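Local coordinates for thermotoga maritima TmcAL (Thermotoga maritima, PDB 5Y0T), which belongs to the HIGH nucleotidyl transferase family of the HUP clan and holds adenosine-5'-rp-alpha-thio-triphosphate in a ligand pocket, at residues L340-K345 with P418-T423; Y145-Y150 with E159-L164; N330-Q335 with P378-L383; E277-R282 with K303-S308. One frame throughout, in Å; residues are numbered along the deposited sequence.

The four contacts are spread through one chain and do not touch each other. Contact 2 comes first in sequence and contact 4 second; contacts 3 and 1 then interleave, since 340-345 lies between the two segments of contact 3 and 418-423 follows them. Helices 307-318 and 323-332 and strand 337-343 succeed one another, so the chain passes from contact 4 through the first segment of contact 3 to the first of contact 1. Contact 1 belongs to the mixed sheet, whereas the other three join helices with loops or helix ends. Contacts 1 and 2 have centres about 44 Å apart, on opposite sides of the chain's centre; contacts 2 and 4 come within about 8 Å at their nearest atoms.

Contact 1. Residues L340-K345 with P418-T423; sequences LGFTEK and PIFLRT
Strands 340-343 and 419-421 run parallel, their axes 4.8 Å apart at 11°, in a register that pairs G341 with I419, F342 with F420 and T343 with L421. L340 O receives I419 N at 2.9 Å, in the carbonyl plane on a lone pair, and I419 O takes F342 N nearly along its C=O axis. Further on, the bond from L421 N to F342 O is weak, but E344 N to L421 O is again 2.9 Å. F342 and F420 share one face of the sheet as an offset edge-to-face pair, the edge of F420 turned toward the face of F342, with planes at 74° and F342 CE2 3.8 Å from F420 CD1. R347 touches both rings. Beyond T343 and L421, the extended side chain of E344 takes T423 N on OE1 at 3.1 Å, from above the carboxylate plane; a water donating to the same OE1 reaches R422 NE weakly. T343 OG1 reaches forward to G346 N, capping the turn into helix 346-356. L340 and G341 both face V67 of antiparallel strand 66-70, a classic beta bulge. Strand 419-421, pairing parallel with 337-343, extends the mixed sheet of this Rossmann-like HUP protein.

Contact 2. Residues Y145-Y150 with E159-L164; sequences YALMRY and EEVLKL
Apolar packing carries this contact, and no hydrogen bond crosses it. V161 points into helix 139-153 between two neighbouring side chains: its CG1, anti to the backbone N, lies 3.8 Å from L147 CB, while its CB is 3.7 Å from M148 CG. M148 is extended beyond CG, which carries its terminal methyl past V161 to L162. There the two chains cross at about a right angle, with M148 CE 3.5 Å from L162 CD2, tighter than usual for two carbons. L147 and L164 also cross at about a right angle, touching through L147 CD1 and L164 CD1 at 3.8 Å. The polar groups do not bridge the two segments. K163 NZ forms a 2.9 Å salt bridge with E160 OE2, using the anti lone pair of that oxygen, and has a second partner in D107. The 3-10 turn 162-164 is closed by bonds such as L164 N to V161 O, 2.9 Å. R149 makes salt bridges with E131 and E132 of helix 123-134. V114 of helix 108-120 touches both L147 and L164, so the loop leading to helix 167-182 packs on helix 139-153 with helix 108-120 bordering the apolar seam.

Contact 3. Residues N330-Q335 with P378-L383; sequences NTKGPQ and PVDKQL. With EDO (1,2-ethanediol), chain G.
K332 and D380 meet at about a right angle, the extended lysine bringing NZ to within 2.7 Å of D380 OD2 in a salt bridge that enters from above the carboxylate plane. K328 binds the same oxygen, so two lysines of helix 323-332 converge on one acid. The other oxygen, OD1, accepts L383 N at 3.0 Å and caps helix 381-399; CG anti to the backbone N (chi1 -178°) sets OD1 toward L383 N and OD2 toward K332 NZ. The bend of Q335 at chi2 (-59°) brings OE1 to D380 N, which donates at 2.9 Å from above the carbonyl plane, and NE2 to G333 O, a 3.0 Å bond close to the plane of the glutamine amide. NE2 also donates to O2 of a 1,2-ethanediol, probably from the crystallisation liquor, at 3.2 Å. L383 crosses Q335 at about a right angle, with L383 CD2 3.8 Å from Q335 NE2. Q387, one turn past L383, bonds to Q335 N and G333 O, whereas the buried Q335 O has no partner in the model. The arrangement is an aspartate N-cap set against the end of helix 323-332, where G333 leaves helical geometry with positive phi.

Contact 4. Residues E277-R282 with K303-S308; sequences EGLEKR and KRFTFS
F305 has the most surface buried here, and its ring is held on both faces. L279 CD2 sits over one face, 3.8 Å from the ring centroid and only 10° off the normal, a CH-pi contact; L279 CD1 adds an approach of 3.6 Å to F305 CE1. Over the opposite face, from F305's own segment, lies CG of the adjacent R304, 3.6 Å above the plane and above the ring centre. R304 CG occupies the crowded position between its backbone N and carbonyl carbon (chi1 59°), and from there the chain runs extended along the ring, so that F305 CE2 lies against one face of the guanidinium. E277 closes the edge: its carbonyl O lies in the ring plane, 3.7 Å from F305 CZ. The E277 side chain slides past R304 in the opposite direction, leaving E277 OE1 4.3 Å from R304 NE, beyond a salt bridge, while OE2 pairs with R309 of helix 307-318. R282 comes tip to tip with F305, its CD 3.8 Å from F305 CE2, and gives its NE to V300 O. With no hydrogen bond across it, the contact rests on L279, R282 CD and E277 packing on F305. R282 NH1 and R304 NH2, 4.0 Å apart, are like charges close together; E277 OE1 may weakly ease the charge of R304, while R282 is tied to V300 O.

Contact 1. Residues L340-K345 with P418-T423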
loop_
_atom_site.group_PDB
_atom_site.type_symbol
_atom_site.label_atom_id
_atom_site.label_comp_id
_atom_site.label_asym_id
_atom_site.label_seq_id
_atom_site.Cartn_x
_atom_site.Cartn_y
_atom_site.Cartn_z
ATOM N N LEU A 340 -23.324 -9.283 13.147
ATOM C CA LEU A 340 -22.180 -10.182 13.301
ATOM C C LEU A 340 -22.529 -11.484 14.011
ATOM O O LEU A 340 -21.822 -12.478 13.859
ATOM C CB LEU A 340 -21.044 -9.485 14.053
ATOM C CG LEU A 340 -20.373 -8.323 13.319
ATOM C CD1 LEU A 340 -19.350 -7.718 14.246
ATOM C CD2 LEU A 340 -19.718 -8.767 11.969
ATOM N N GLY A 341 -23.607 -11.481 14.797
ATOM C CA GLY A 341 -24.008 -12.686 15.488
ATOM C C GLY A 341 -25.246 -12.498 16.348
ATOM O O GLY A 341 -25.609 -11.366 16.703
ATOM N N PHE A 342 -25.914 -13.609 16.648
ATOM C CA PHE A 342 -27.030 -13.581 17.585
ATOM C C PHE A 342 -27.271 -14.962 18.177
ATOM O O PHE A 342 -26.838 -15.980 17.623
ATOM C CB PHE A 342 -28.317 -13.036 16.924
ATOM C CG PHE A 342 -28.730 -13.753 15.645
ATOM C CD1 PHE A 342 -28.162 -13.401 14.426
ATOM C CD2 PHE A 342 -29.722 -14.724 15.658
ATOM C CE1 PHE A 342 -28.560 -14.027 13.252
ATOM C CE2 PHE A 342 -30.127 -15.370 14.484
ATOM C CZ PHE A 342 -29.542 -15.019 13.272
ATOM N N THR A 343 -27.946 -14.999 19.322
ATOM C CA THR A 343 -28.330 -16.273 19.901
ATOM C C THR A 343 -29.729 -16.712 19.487
ATOM O O THR A 343 -30.486 -15.945 18.912
ATOM C CB THR A 343 -28.321 -16.211 21.426
ATOM O OG1 THR A 343 -29.333 -15.290 21.853
ATOM C CG2 THR A 343 -26.954 -15.757 21.938
ATOM N N GLU A 344 -30.090 -17.929 19.870
ATOM C CA GLU A 344 -31.450 -18.423 19.669
ATOM C C GLU A 344 -32.493 -17.478 20.286
ATOM O O GLU A 344 -33.538 -17.189 19.687
ATOM C CB GLU A 344 -31.588 -19.817 20.261
ATOM C CG GLU A 344 -32.949 -20.419 20.050
ATOM C CD GLU A 344 -33.028 -21.835 20.547
ATOM O OE1 GLU A 344 -31.966 -22.415 20.869
ATOM O OE2 GLU A 344 -34.156 -22.360 20.612
ATOM N N LYS A 345 -32.201 -17.001 21.488
ATOM C CA LYS A 345 -33.042 -15.999 22.137
ATOM C C LYS A 345 -33.038 -14.699 21.327
ATOM O O LYS A 345 -34.080 -14.071 21.148
ATOM C CB LYS A 345 -32.557 -15.726 23.565
ATOM C CG LYS A 345 -33.337 -14.619 24.295
ATOM C CD LYS A 345 -34.779 -15.058 24.573
ATOM C CE LYS A 345 -35.504 -14.074 25.509
ATOM N NZ LYS A 345 -36.927 -14.471 25.784
ATOM N N PRO A 418 -23.050 -14.858 10.257
ATOM C CA PRO A 418 -23.232 -14.419 11.648
ATOM C C PRO A 418 -23.090 -15.567 12.628
ATOM O O PRO A 418 -23.668 -16.645 12.419
ATOM C CB PRO A 418 -24.671 -13.901 11.653
ATOM C CG PRO A 418 -24.847 -13.346 10.266
ATOM C CD PRO A 418 -24.055 -14.251 9.359
ATOM N N ILE A 419 -22.322 -15.349 13.684
ATOM C CA ILE A 419 -22.194 -16.376 14.713
ATOM C C ILE A 419 -23.574 -16.722 15.262
ATOM O O ILE A 419 -24.383 -15.829 15.500
ATOM C CB ILE A 419 -21.284 -15.913 15.873
ATOM C CG1 ILE A 419 -19.954 -15.367 15.337
ATOM C CG2 ILE A 419 -21.113 -17.036 16.926
ATOM C CD1 ILE A 419 -19.249 -16.311 14.370
ATOM N N PHE A 420 -23.846 -18.010 15.466
ATOM C CA PHE A 420 -25.117 -18.405 16.092
ATOM C C PHE A 420 -24.920 -19.405 17.232
ATOM O O PHE A 420 -24.247 -20.422 17.067
ATOM C CB PHE A 420 -26.082 -19.005 15.057
ATOM C CG PHE A 420 -27.416 -19.401 15.651
ATOM C CD1 PHE A 420 -28.387 -18.438 15.904
ATOM C CD2 PHE A 420 -27.669 -20.712 16.008
ATOM C CE1 PHE A 420 -29.607 -18.790 16.492
ATOM C CE2 PHE A 420 -28.888 -21.074 16.589
ATOM C CZ PHE A 420 -29.850 -20.109 16.828
ATOM N N LEU A 421 -25.559 -19.144 18.374
ATOM C CA LEU A 421 -25.461 -20.050 19.521
ATOM C C LEU A 421 -26.846 -20.420 19.985
ATOM O O LEU A 421 -27.689 -19.539 20.153
ATOM C CB LEU A 421 -24.689 -19.404 20.681
ATOM C CG LEU A 421 -23.294 -18.869 20.374
ATOM C CD1 LEU A 421 -22.667 -18.250 21.625
ATOM C CD2 LEU A 421 -22.426 -19.986 19.841
ATOM N N ARG A 422 -27.084 -21.711 20.198
ATOM C CA ARG A 422 -28.360 -22.151 20.742
ATOM C C ARG A 422 -28.431 -21.776 22.214
ATOM O O ARG A 422 -27.412 -21.617 22.872
ATOM C CB ARG A 422 -28.545 -23.650 20.557
ATOM C CG ARG A 422 -28.542 -24.055 19.097
ATOM C CD ARG A 422 -28.922 -25.511 18.937
ATOM N NE ARG A 422 -30.297 -25.742 19.356
ATOM C CZ ARG A 422 -30.949 -26.882 19.166
ATOM N NH1 ARG A 422 -30.346 -27.894 18.556
ATOM N NH2 ARG A 422 -32.201 -27.006 19.585
ATOM N N THR A 423 -29.640 -21.608 22.726
ATOM C CA THR A 423 -29.787 -21.112 24.086
ATOM C C THR A 423 -30.239 -22.272 24.962
ATOM O O THR A 423 -29.538 -23.291 25.054
ATOM C CB THR A 423 -30.782 -19.911 24.170
ATOM O OG1 THR A 423 -32.020 -20.276 23.556
ATOM C CG2 THR A 423 -30.205 -18.589 23.488
HETATM O O HOH W 1 -31.751 -24.671 22.209
#

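Contact 2. Residues Y145-Y150 with E159-L164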
loop_
_atom_site.group_PDB
_atom_site.type_symbol
_atom_site.label_atom_id
_atom_site.label_comp_id
_atom_site.label_asym_id
_atom_site.label_seq_id
_atom_site.Cartn_x
_atom_site.Cartn_y
_atom_site.Cartn_z
ATOM N N TYR A 145 -12.255 24.559 28.117
ATOM C CA TYR A 145 -12.105 25.896 28.678
ATOM C C TYR A 145 -13.369 26.720 28.445
ATOM O O TYR A 145 -13.790 27.488 29.313
ATOM C CB TYR A 145 -10.891 26.604 28.067
ATOM C CG TYR A 145 -9.590 25.868 28.285
ATOM C CD1 TYR A 145 -9.360 25.155 29.455
ATOM C CD2 TYR A 145 -8.596 25.879 27.320
ATOM C CE1 TYR A 145 -8.173 24.475 29.660
ATOM C CE2 TYR A 145 -7.411 25.203 27.515
ATOM C CZ TYR A 145 -7.203 24.506 28.684
ATOM O OH TYR A 145 -6.020 23.833 28.875
ATOM N N ALA A 146 -13.978 26.541 27.276
ATOM C CA ALA A 146 -15.187 27.286 26.938
ATOM C C ALA A 146 -16.345 26.875 27.846
ATOM O O ALA A 146 -17.126 27.722 28.303
ATOM C CB ALA A 146 -15.547 27.080 25.484
ATOM N N LEU A 147 -16.446 25.576 28.114
ATOM C CA LEU A 147 -17.479 25.063 29.010
ATOM C C LEU A 147 -17.265 25.580 30.421
ATOM O O LEU A 147 -18.216 25.989 31.096
ATOM C CB LEU A 147 -17.498 23.532 28.993
ATOM C CG LEU A 147 -18.078 22.900 27.727
ATOM C CD1 LEU A 147 -17.810 21.405 27.700
ATOM C CD2 LEU A 147 -19.572 23.163 27.633
ATOM N N MET A 148 -16.006 25.587 30.860
ATOM C CA MET A 148 -15.670 26.115 32.175
ATOM C C MET A 148 -16.089 27.568 32.305
ATOM O O MET A 148 -16.659 27.972 33.318
ATOM C CB MET A 148 -14.169 25.993 32.447
ATOM C CG MET A 148 -13.695 24.572 32.650
ATOM S SD MET A 148 -11.907 24.454 32.849
ATOM C CE MET A 148 -11.737 22.688 33.030
ATOM N N ARG A 149 -15.795 28.353 31.276
ATOM C CA ARG A 149 -16.096 29.774 31.310
ATOM C C ARG A 149 -17.606 29.960 31.280
ATOM O O ARG A 149 -18.150 30.852 31.945
ATOM C CB ARG A 149 -15.410 30.502 30.150
ATOM C CG ARG A 149 -13.901 30.640 30.340
ATOM C CD ARG A 149 -13.200 31.205 29.112
ATOM N NE ARG A 149 -13.511 32.613 28.870
ATOM C CZ ARG A 149 -13.176 33.268 27.761
ATOM N NH1 ARG A 149 -12.532 32.638 26.788
ATOM N NH2 ARG A 149 -13.495 34.548 27.618
ATOM N N TYR A 150 -18.280 29.087 30.541
ATOM C CA TYR A 150 -19.738 29.065 30.499
ATOM C C TYR A 150 -20.310 28.726 31.875
ATOM O O TYR A 150 -21.202 29.415 32.369
ATOM C CB TYR A 150 -20.234 28.061 29.452
ATOM C CG TYR A 150 -21.718 28.140 29.183
ATOM C CD1 TYR A 150 -22.249 29.173 28.418
ATOM C CD2 TYR A 150 -22.590 27.189 29.694
ATOM C CE1 TYR A 150 -23.606 29.258 28.168
ATOM C CE2 TYR A 150 -23.957 27.266 29.450
ATOM C CZ TYR A 150 -24.455 28.304 28.685
ATOM O OH TYR A 150 -25.803 28.395 28.441
ATOM N N GLU A 159 -15.125 23.747 38.123
ATOM C CA GLU A 159 -14.238 22.622 38.389
ATOM C C GLU A 159 -14.903 21.297 38.032
ATOM O O GLU A 159 -14.222 20.308 37.767
ATOM C CB GLU A 159 -13.794 22.618 39.854
ATOM C CG GLU A 159 -12.790 23.705 40.176
ATOM C CD GLU A 159 -12.311 23.656 41.617
ATOM O OE1 GLU A 159 -12.844 22.838 42.400
ATOM O OE2 GLU A 159 -11.398 24.437 41.963
ATOM N N GLU A 160 -16.234 21.285 38.013
ATOM C CA GLU A 160 -16.973 20.082 37.668
ATOM C C GLU A 160 -16.678 19.663 36.224
ATOM O O GLU A 160 -16.684 18.477 35.897
ATOM C CB GLU A 160 -18.476 20.288 37.872
ATOM C CG GLU A 160 -19.157 19.102 38.552
ATOM C CD GLU A 160 -20.676 19.138 38.454
ATOM O OE1 GLU A 160 -21.234 20.210 38.126
ATOM O OE2 GLU A 160 -21.311 18.084 38.699
ATOM N N VAL A 161 -16.395 20.645 35.373
ATOM C CA VAL A 161 -16.085 20.395 33.964
ATOM C C VAL A 161 -14.800 19.571 33.809
ATOM O O VAL A 161 -14.612 18.879 32.802
ATOM C CB VAL A 161 -15.966 21.732 33.180
ATOM C CG1 VAL A 161 -15.781 21.489 31.681
ATOM C CG2 VAL A 161 -17.205 22.590 33.419
ATOM N N LEU A 162 -13.930 19.618 34.818
ATOM C CA LEU A 162 -12.705 18.816 34.808
ATOM C C LEU A 162 -12.976 17.311 34.653
ATOM O O LEU A 162 -12.081 16.558 34.266
ATOM C CB LEU A 162 -11.894 19.065 36.080
ATOM C CG LEU A 162 -11.247 20.445 36.185
ATOM C CD1 LEU A 162 -10.767 20.714 37.611
ATOM C CD2 LEU A 162 -10.089 20.547 35.207
ATOM N N LYS A 163 -14.203 16.874 34.935
ATOM C CA LYS A 163 -14.571 15.470 34.737
ATOM C C LYS A 163 -14.399 15.051 33.274
ATOM O O LYS A 163 -14.229 13.870 32.962
ATOM C CB LYS A 163 -16.012 15.220 35.182
ATOM C CG LYS A 163 -16.246 15.293 36.696
ATOM C CD LYS A 163 -17.746 15.216 36.992
ATOM C CE LYS A 163 -18.068 15.643 38.407
ATOM N NZ LYS A 163 -19.543 15.758 38.580
ATOM N N LEU A 164 -14.418 16.032 32.381
ATOM C CA LEU A 164 -14.350 15.766 30.951
ATOM C C LEU A 164 -12.907 15.562 30.502
ATOM O O LEU A 164 -12.632 15.476 29.315
ATOM C CB LEU A 164 -15.017 16.897 30.165
ATOM C CG LEU A 164 -16.531 17.008 30.405
ATOM C CD1 LEU A 164 -17.124 18.217 29.690
ATOM C CD2 LEU A 164 -17.245 15.729 29.975
#

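Contact 3. Residues N330-Q335 with P378-L383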
loop_
_atom_site.group_PDB
_atom_site.type_symbol
_atom_site.label_atom_id
_atom_site.label_comp_id
_atom_site.label_asym_id
_atom_site.label_seq_id
_atom_site.Cartn_x
_atom_site.Cartn_y
_atom_site.Cartn_z
ATOM N N ASN A 330 -20.577 11.303 8.594
ATOM C CA ASN A 330 -20.835 11.969 9.874
ATOM C C ASN A 330 -22.071 12.868 9.849
ATOM O O ASN A 330 -22.458 13.444 10.864
ATOM C CB ASN A 330 -19.605 12.776 10.297
ATOM C CG ASN A 330 -18.525 11.891 10.881
ATOM O OD1 ASN A 330 -18.762 10.700 11.126
ATOM N ND2 ASN A 330 -17.336 12.464 11.131
ATOM N N THR A 331 -22.663 12.985 8.669
ATOM C CA THR A 331 -23.900 13.728 8.441
ATOM C C THR A 331 -25.077 12.755 8.314
ATOM O O THR A 331 -26.052 12.831 9.055
ATOM C CB THR A 331 -23.805 14.607 7.171
ATOM O OG1 THR A 331 -22.722 15.530 7.316
ATOM C CG2 THR A 331 -25.090 15.398 6.962
ATOM N N LYS A 332 -24.997 11.856 7.347
ATOM C CA LYS A 332 -26.084 10.898 7.121
ATOM C C LYS A 332 -25.994 9.640 7.997
ATOM O O LYS A 332 -26.972 8.900 8.143
ATOM C CB LYS A 332 -26.109 10.481 5.648
ATOM C CG LYS A 332 -26.227 11.650 4.660
ATOM C CD LYS A 332 -26.573 11.132 3.249
ATOM C CE LYS A 332 -26.836 12.278 2.269
ATOM N NZ LYS A 332 -27.174 11.750 0.908
ATOM N N GLY A 333 -24.833 9.384 8.579
ATOM C CA GLY A 333 -24.691 8.213 9.431
ATOM C C GLY A 333 -24.446 6.919 8.675
ATOM O O GLY A 333 -24.259 6.915 7.446
ATOM N N PRO A 334 -24.441 5.801 9.405
ATOM C CA PRO A 334 -24.369 4.445 8.840
ATOM C C PRO A 334 -25.576 4.170 7.965
ATOM O O PRO A 334 -26.675 4.641 8.280
ATOM C CB PRO A 334 -24.374 3.539 10.083
ATOM C CG PRO A 334 -25.114 4.361 11.119
ATOM C CD PRO A 334 -24.615 5.779 10.866
ATOM N N GLN A 335 -25.369 3.488 6.842
ATOM C CA GLN A 335 -26.463 3.209 5.930
ATOM C C GLN A 335 -27.005 1.781 6.074
ATOM O O GLN A 335 -27.918 1.395 5.353
ATOM C CB GLN A 335 -26.015 3.486 4.486
ATOM C CG GLN A 335 -25.611 4.959 4.267
ATOM C CD GLN A 335 -26.748 5.929 4.574
ATOM O OE1 GLN A 335 -27.807 5.853 3.966
ATOM N NE2 GLN A 335 -26.526 6.850 5.525
ATOM N N PRO A 378 -34.992 4.762 2.439
ATOM C CA PRO A 378 -34.376 5.713 1.505
ATOM C C PRO A 378 -32.920 6.003 1.836
ATOM O O PRO A 378 -32.551 7.145 2.121
ATOM C CB PRO A 378 -35.241 6.965 1.674
ATOM C CG PRO A 378 -35.673 6.895 3.113
ATOM C CD PRO A 378 -35.899 5.427 3.392
ATOM N N VAL A 379 -32.094 4.969 1.804
ATOM C CA VAL A 379 -30.680 5.139 2.124
ATOM C C VAL A 379 -29.930 5.811 0.973
ATOM O O VAL A 379 -30.421 5.909 -0.163
ATOM C CB VAL A 379 -30.025 3.793 2.463
ATOM C CG1 VAL A 379 -30.727 3.177 3.640
ATOM C CG2 VAL A 379 -30.129 2.833 1.262
ATOM N N ASP A 380 -28.743 6.307 1.289
ATOM C CA ASP A 380 -27.838 6.832 0.279
ATOM C C ASP A 380 -27.087 5.638 -0.292
ATOM O O ASP A 380 -26.269 5.017 0.397
ATOM C CB ASP A 380 -26.892 7.850 0.919
ATOM C CG ASP A 380 -25.932 8.491 -0.067
ATOM O OD1 ASP A 380 -25.466 7.818 -1.002
ATOM O OD2 ASP A 380 -25.622 9.683 0.131
ATOM N N LYS A 381 -27.330 5.336 -1.562
ATOM C CA LYS A 381 -26.832 4.086 -2.132
ATOM C C LYS A 381 -25.321 4.107 -2.289
ATOM O O LYS A 381 -24.634 3.141 -1.920
ATOM C CB LYS A 381 -27.505 3.800 -3.481
ATOM C CG LYS A 381 -28.962 3.362 -3.333
ATOM C CD LYS A 381 -29.447 2.645 -4.588
ATOM C CE LYS A 381 -30.716 1.839 -4.326
ATOM N NZ LYS A 381 -31.893 2.715 -4.117
ATOM N N GLN A 382 -24.791 5.204 -2.814
ATOM C CA GLN A 382 -23.342 5.275 -3.004
ATOM C C GLN A 382 -22.618 5.244 -1.656
ATOM O O GLN A 382 -21.608 4.569 -1.514
ATOM C CB GLN A 382 -22.952 6.522 -3.805
ATOM C CG GLN A 382 -21.522 6.462 -4.371
ATOM C CD GLN A 382 -21.129 5.062 -4.881
ATOM O OE1 GLN A 382 -20.150 4.471 -4.408
ATOM N NE2 GLN A 382 -21.890 4.535 -5.851
ATOM N N LEU A 383 -23.151 5.945 -0.656
ATOM C CA LEU A 383 -22.536 5.945 0.674
ATOM C C LEU A 383 -22.568 4.547 1.309
ATOM O O LEU A 383 -21.568 4.070 1.902
ATOM C CB LEU A 383 -23.240 6.955 1.579
ATOM C CG LEU A 383 -22.598 7.152 2.955
ATOM C CD1 LEU A 383 -21.144 7.615 2.814
ATOM C CD2 LEU A 383 -23.418 8.173 3.723
HETATM C C1 EDO G . -30.203 6.507 5.985
HETATM O O1 EDO G . -31.484 6.611 5.335
HETATM C C2 EDO G . -29.867 7.826 6.685
HETATM O O2 EDO G . -29.160 8.700 5.772
#

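Contact 4. Residues E277-R282 with K303-S308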
loop_
_atom_site.group_PDB
_atom_site.type_symbol
_atom_site.label_atom_id
_atom_site.label_comp_id
_atom_site.label_asym_id
_atom_site.label_seq_id
_atom_site.Cartn_x
_atom_site.Cartn_y
_atom_site.Cartn_z
ATOM N N GLU A 277 -3.073 20.882 10.558
ATOM C CA GLU A 277 -2.002 21.300 11.461
ATOM C C GLU A 277 -0.622 20.799 11.055
ATOM O O GLU A 277 0.185 20.449 11.917
ATOM C CB GLU A 277 -2.292 20.830 12.885
ATOM C CG GLU A 277 -3.564 21.384 13.493
ATOM C CD GLU A 277 -3.738 20.943 14.933
ATOM O OE1 GLU A 277 -2.921 21.353 15.789
ATOM O OE2 GLU A 277 -4.686 20.179 15.206
ATOM N N GLY A 278 -0.356 20.770 9.753
ATOM C CA GLY A 278 0.936 20.345 9.245
ATOM C C GLY A 278 1.211 18.846 9.298
ATOM O O GLY A 278 2.349 18.425 9.101
ATOM N N LEU A 279 0.181 18.034 9.542
ATOM C CA LEU A 279 0.374 16.591 9.677
ATOM C C LEU A 279 0.728 15.910 8.359
ATOM O O LEU A 279 1.342 14.839 8.363
ATOM C CB LEU A 279 -0.876 15.935 10.275
ATOM C CG LEU A 279 -0.922 16.030 11.801
ATOM C CD1 LEU A 279 -2.336 15.852 12.337
ATOM C CD2 LEU A 279 0.011 14.994 12.414
ATOM N N GLU A 280 0.336 16.510 7.238
ATOM C CA GLU A 280 0.645 15.916 5.942
ATOM C C GLU A 280 2.153 15.866 5.775
ATOM O O GLU A 280 2.714 14.816 5.426
ATOM C CB GLU A 280 0.003 16.692 4.787
ATOM C CG GLU A 280 -1.520 16.736 4.824
ATOM C CD GLU A 280 -2.051 17.959 5.566
ATOM O OE1 GLU A 280 -1.291 18.556 6.354
ATOM O OE2 GLU A 280 -3.224 18.326 5.357
ATOM N N LYS A 281 2.805 16.991 6.060
ATOM C CA LYS A 281 4.261 17.085 5.932
ATOM C C LYS A 281 4.957 16.165 6.923
ATOM O O LYS A 281 5.958 15.540 6.594
ATOM C CB LYS A 281 4.747 18.533 6.124
ATOM C CG LYS A 281 6.250 18.716 5.919
ATOM C CD LYS A 281 6.652 20.194 5.964
ATOM C CE LYS A 281 8.127 20.391 5.616
ATOM N NZ LYS A 281 8.524 21.839 5.683
ATOM N N ARG A 282 4.414 16.061 8.133
ATOM C CA ARG A 282 5.012 15.192 9.141
ATOM C C ARG A 282 4.925 13.717 8.721
ATOM O O ARG A 282 5.894 12.967 8.872
ATOM C CB ARG A 282 4.347 15.418 10.511
ATOM C CG ARG A 282 4.581 16.842 11.058
ATOM C CD ARG A 282 3.970 17.035 12.437
ATOM N NE ARG A 282 4.751 16.356 13.463
ATOM C CZ ARG A 282 5.746 16.921 14.136
ATOM N NH1 ARG A 282 6.077 18.187 13.897
ATOM N NH2 ARG A 282 6.405 16.222 15.051
ATOM N N LYS A 303 3.966 17.541 21.063
ATOM C CA LYS A 303 3.117 18.014 22.142
ATOM C C LYS A 303 1.639 18.009 21.751
ATOM O O LYS A 303 0.797 17.497 22.487
ATOM C CB LYS A 303 3.555 19.423 22.563
ATOM C CG LYS A 303 2.797 19.998 23.750
ATOM C CD LYS A 303 3.268 21.417 24.071
ATOM C CE LYS A 303 2.479 22.009 25.230
ATOM N NZ LYS A 303 1.010 21.933 24.971
ATOM N N ARG A 304 1.325 18.545 20.577
ATOM C CA ARG A 304 -0.075 18.728 20.203
ATOM C C ARG A 304 -0.728 17.485 19.595
ATOM O O ARG A 304 -1.920 17.515 19.286
ATOM C CB ARG A 304 -0.216 19.911 19.236
ATOM C CG ARG A 304 0.579 19.794 17.949
ATOM C CD ARG A 304 0.758 21.162 17.293
ATOM N NE ARG A 304 1.406 21.063 15.985
ATOM C CZ ARG A 304 2.716 20.918 15.803
ATOM N NH1 ARG A 304 3.534 20.851 16.844
ATOM N NH2 ARG A 304 3.210 20.834 14.573
ATOM N N PHE A 305 0.023 16.394 19.431
ATOM C CA PHE A 305 -0.577 15.169 18.888
ATOM C C PHE A 305 -0.476 13.977 19.835
ATOM O O PHE A 305 0.592 13.679 20.362
ATOM C CB PHE A 305 0.063 14.802 17.551
ATOM C CG PHE A 305 0.099 15.932 16.571
ATOM C CD1 PHE A 305 -1.072 16.553 16.169
ATOM C CD2 PHE A 305 1.307 16.371 16.042
ATOM C CE1 PHE A 305 -1.039 17.602 15.265
ATOM C CE2 PHE A 305 1.344 17.412 15.131
ATOM C CZ PHE A 305 0.170 18.031 14.746
ATOM N N THR A 306 -1.603 13.318 20.069
ATOM C CA THR A 306 -1.613 12.046 20.781
ATOM C C THR A 306 -1.252 10.885 19.851
ATOM O O THR A 306 -1.405 10.982 18.631
ATOM C CB THR A 306 -2.975 11.761 21.405
ATOM O OG1 THR A 306 -3.915 11.496 20.362
ATOM C CG2 THR A 306 -3.440 12.955 22.231
ATOM N N PHE A 307 -0.765 9.793 20.428
ATOM C CA PHE A 307 -0.452 8.606 19.642
ATOM C C PHE A 307 -1.703 8.062 18.962
ATOM O O PHE A 307 -1.647 7.614 17.818
ATOM C CB PHE A 307 0.197 7.527 20.518
ATOM C CG PHE A 307 1.655 7.768 20.780
ATOM C CD1 PHE A 307 2.576 7.697 19.745
ATOM C CD2 PHE A 307 2.107 8.081 22.053
ATOM C CE1 PHE A 307 3.926 7.934 19.975
ATOM C CE2 PHE A 307 3.458 8.322 22.293
ATOM C CZ PHE A 307 4.368 8.249 21.255
ATOM N N SER A 308 -2.839 8.116 19.655
ATOM C CA SER A 308 -4.079 7.590 19.100
ATOM C C SER A 308 -4.533 8.372 17.874
ATOM O O SER A 308 -5.069 7.801 16.924
ATOM C CB SER A 308 -5.185 7.592 20.156
ATOM O OG SER A 308 -5.044 6.479 21.013
#